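Long-range contact in penicillin-binding protein 1A (Mycobacterium tuberculosis, PDB 5CXW), which polymerises glycan strands with its N-terminal domain and cross-links their peptides with the C-terminal penicillin-sensitive transpeptidase domain, the part in this chain: residues G92-S97 with N303-M308. Numbering follows the deposited sequence.
With 35P ((2R,4S)-5,5-dimethyl-2-{(1R)-2-oxo-1-[(phenoxyacetyl)amino]ethyl}-1,3-thiazolidine-4-carboxylic acid), chain C; PEG (di(hydroxyethyl)ether), chain D.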
# COMPACT_ATOMS: atom_id res chain seq x y z
N GLY A 92 3.48 -6.41 -10.92
CA GLY A 92 2.06 -5.93 -10.93
C GLY A 92 1.14 -6.93 -10.24
O GLY A 92 1.06 -8.11 -10.67
N LEU A 93 0.51 -6.51 -9.16
CA LEU A 93 -0.25 -7.37 -8.31
C LEU A 93 -1.65 -6.82 -8.06
O LEU A 93 -1.81 -5.64 -7.83
CB LEU A 93 0.49 -7.58 -6.99
CG LEU A 93 1.85 -8.28 -7.07
CD1 LEU A 93 2.61 -8.20 -5.74
CD2 LEU A 93 1.67 -9.75 -7.50
N GLN A 94 -2.65 -7.70 -7.97
CA GLN A 94 -3.97 -7.27 -7.49
C GLN A 94 -3.89 -6.95 -6.01
O GLN A 94 -3.26 -7.68 -5.24
CB GLN A 94 -5.06 -8.34 -7.72
CG GLN A 94 -5.19 -8.71 -9.19
CD GLN A 94 -6.31 -9.68 -9.38
OE1 GLN A 94 -6.26 -10.77 -8.83
NE2 GLN A 94 -7.32 -9.31 -10.13
N THR A 95 -4.52 -5.85 -5.63
CA THR A 95 -4.46 -5.32 -4.24
C THR A 95 -5.64 -5.66 -3.36
O THR A 95 -5.59 -5.43 -2.11
CB THR A 95 -4.33 -3.78 -4.31
OG1 THR A 95 -5.39 -3.27 -5.11
CG2 THR A 95 -3.01 -3.42 -4.91
N GLY A 96 -6.74 -6.15 -3.98
CA GLY A 96 -7.93 -6.45 -3.25
C GLY A 96 -8.40 -5.22 -2.49
O GLY A 96 -8.27 -4.10 -2.98
N SER A 97 -8.92 -5.45 -1.29
CA SER A 97 -9.59 -4.42 -0.52
C SER A 97 -8.67 -3.32 -0.04
O SER A 97 -9.18 -2.30 0.45
CB SER A 97 -10.27 -5.00 0.68
OG SER A 97 -11.33 -5.90 0.28
N ASN A 303 -8.01 -18.02 -1.61
CA ASN A 303 -7.36 -16.70 -1.67
C ASN A 303 -6.15 -16.77 -2.59
O ASN A 303 -5.59 -17.84 -2.75
CB ASN A 303 -6.91 -16.25 -0.28
CG ASN A 303 -8.09 -16.10 0.67
OD1 ASN A 303 -9.24 -15.92 0.22
ND2 ASN A 303 -7.82 -16.15 1.96
N LYS A 304 -5.72 -15.64 -3.12
CA LYS A 304 -4.61 -15.57 -4.02
C LYS A 304 -3.51 -14.66 -3.55
O LYS A 304 -2.35 -15.06 -3.54
CB LYS A 304 -5.05 -15.17 -5.43
CG LYS A 304 -3.91 -15.14 -6.44
CD LYS A 304 -4.41 -15.07 -7.88
CE LYS A 304 -5.06 -13.71 -8.20
NZ LYS A 304 -4.09 -12.55 -8.39
N ASP A 305 -3.87 -13.45 -3.15
CA ASP A 305 -2.93 -12.44 -2.67
C ASP A 305 -3.45 -11.92 -1.35
O ASP A 305 -4.66 -11.77 -1.14
CB ASP A 305 -2.81 -11.21 -3.57
CG ASP A 305 -2.62 -11.53 -5.03
OD1 ASP A 305 -3.62 -11.75 -5.72
OD2 ASP A 305 -1.44 -11.56 -5.47
N ALA A 306 -2.55 -11.63 -0.44
CA ALA A 306 -2.90 -11.13 0.87
C ALA A 306 -2.06 -9.93 1.18
O ALA A 306 -0.86 -9.96 0.98
CB ALA A 306 -2.72 -12.23 1.88
N TRP A 307 -2.68 -8.86 1.66
CA TRP A 307 -2.04 -7.60 1.88
C TRP A 307 -2.29 -6.98 3.27
O TRP A 307 -3.41 -7.06 3.81
CB TRP A 307 -2.58 -6.55 0.91
CG TRP A 307 -2.25 -6.71 -0.53
CD1 TRP A 307 -2.82 -7.59 -1.43
CD2 TRP A 307 -1.22 -6.01 -1.23
NE1 TRP A 307 -2.21 -7.42 -2.68
CE2 TRP A 307 -1.27 -6.43 -2.59
CE3 TRP A 307 -0.30 -5.01 -0.85
CZ2 TRP A 307 -0.43 -5.91 -3.54
CZ3 TRP A 307 0.55 -4.46 -1.83
CH2 TRP A 307 0.48 -4.93 -3.17
N MET A 308 -1.30 -6.25 3.78
CA MET A 308 -1.52 -5.29 4.84
C MET A 308 -0.71 -4.07 4.51
O MET A 308 0.54 -4.17 4.31
CB MET A 308 -1.11 -5.83 6.22
CG MET A 308 -1.25 -4.84 7.38
SD MET A 308 -2.92 -4.14 7.48
CE MET A 308 -3.37 -4.43 9.20
C24 35P C . -14.20 -14.17 -2.62
C23 35P C . -14.12 -15.53 -2.91
C22 35P C . -12.99 -16.24 -2.57
C21 35P C . -11.93 -15.63 -1.92
C20 35P C . -11.99 -14.29 -1.61
C19 35P C . -13.15 -13.55 -1.95
O1 35P C . -13.29 -12.22 -1.66
C2 35P C . -12.36 -11.61 -0.77
C3 35P C . -12.88 -10.25 -0.38
O18 35P C . -14.09 -10.03 -0.39
N4 35P C . -11.95 -9.39 -0.02
C5 35P C . -12.28 -8.06 0.46
C6 35P C . -11.11 -7.20 0.22
O17 35P C . -9.94 -7.61 0.05
C8 35P C . -12.64 -7.98 2.01
N7 35P C . -11.38 -7.57 2.56
S11 35P C . -13.06 -9.40 2.85
C10 35P C . -11.64 -9.56 3.82
C12 35P C . -11.16 -11.01 3.84
C15 35P C . -11.84 -9.15 5.26
C9 35P C . -10.62 -8.67 3.10
C13 35P C . -9.44 -8.14 3.85
O14 35P C . -9.55 -6.96 4.31
O16 35P C . -8.43 -8.86 3.92
O2 PEG D . -4.50 -12.04 -11.31
C3 PEG D . -3.63 -11.65 -12.37
C4 PEG D . -3.04 -10.31 -12.01
O4 PEG D . -3.74 -9.33 -12.75
O HOH W 1 -2.05 -10.55 -8.16
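W307 has CG anti to its carbonyl carbon (chi1 -69°), on a side chain that points toward segment 92-97, and its indole meets Q94 and T95; K304, by contrast, sets CG anti to its backbone N and then bends at chi3 and chi4 to bring NZ up to Q94. Three neighbours hold the ring. NE1 of W307 donates to Q94 O at 2.8 Å, in the carbonyl plane and on a lone pair, though the bond is bent (139° at the hydrogen) and the oxygen sits somewhat out of the ring plane. T95 covers one face: its CA lies over the rim, while CG2 makes an off-centre CH-pi contact 4.3 Å from the centroid of the six-membered ring of W307. L93 CB closes on the ring edge, 3.9 Å from W307 CZ2.

Farther out, the side chains of Q94 and K304 cross at about a right angle, and K304 NZ donates to Q94 OE1 at 2.8 Å. The same NZ forms a salt bridge with D305 OD1, which offers its syn lone pair; OD1 is also hydrogen-bonded to T295 OG1. D305 OD2 receives W320 NE1 and a water 2.9 Å away that in turn accepts from Q94 N, so both carboxylate oxygens are held.

W320 meets W307 edge-to-face, and M214 of helix 211-222 packs against both T95 and W307. Just beyond, S97 OG is covalently bonded to C6 of the opened penicillin V, whose O17 accepts from S97 N. This contact thus joins the segment leading into the SxxK serine to a strand of the central antiparallel sheet, beside the acyl-enzyme site of the penicillin-binding transpeptidase fold.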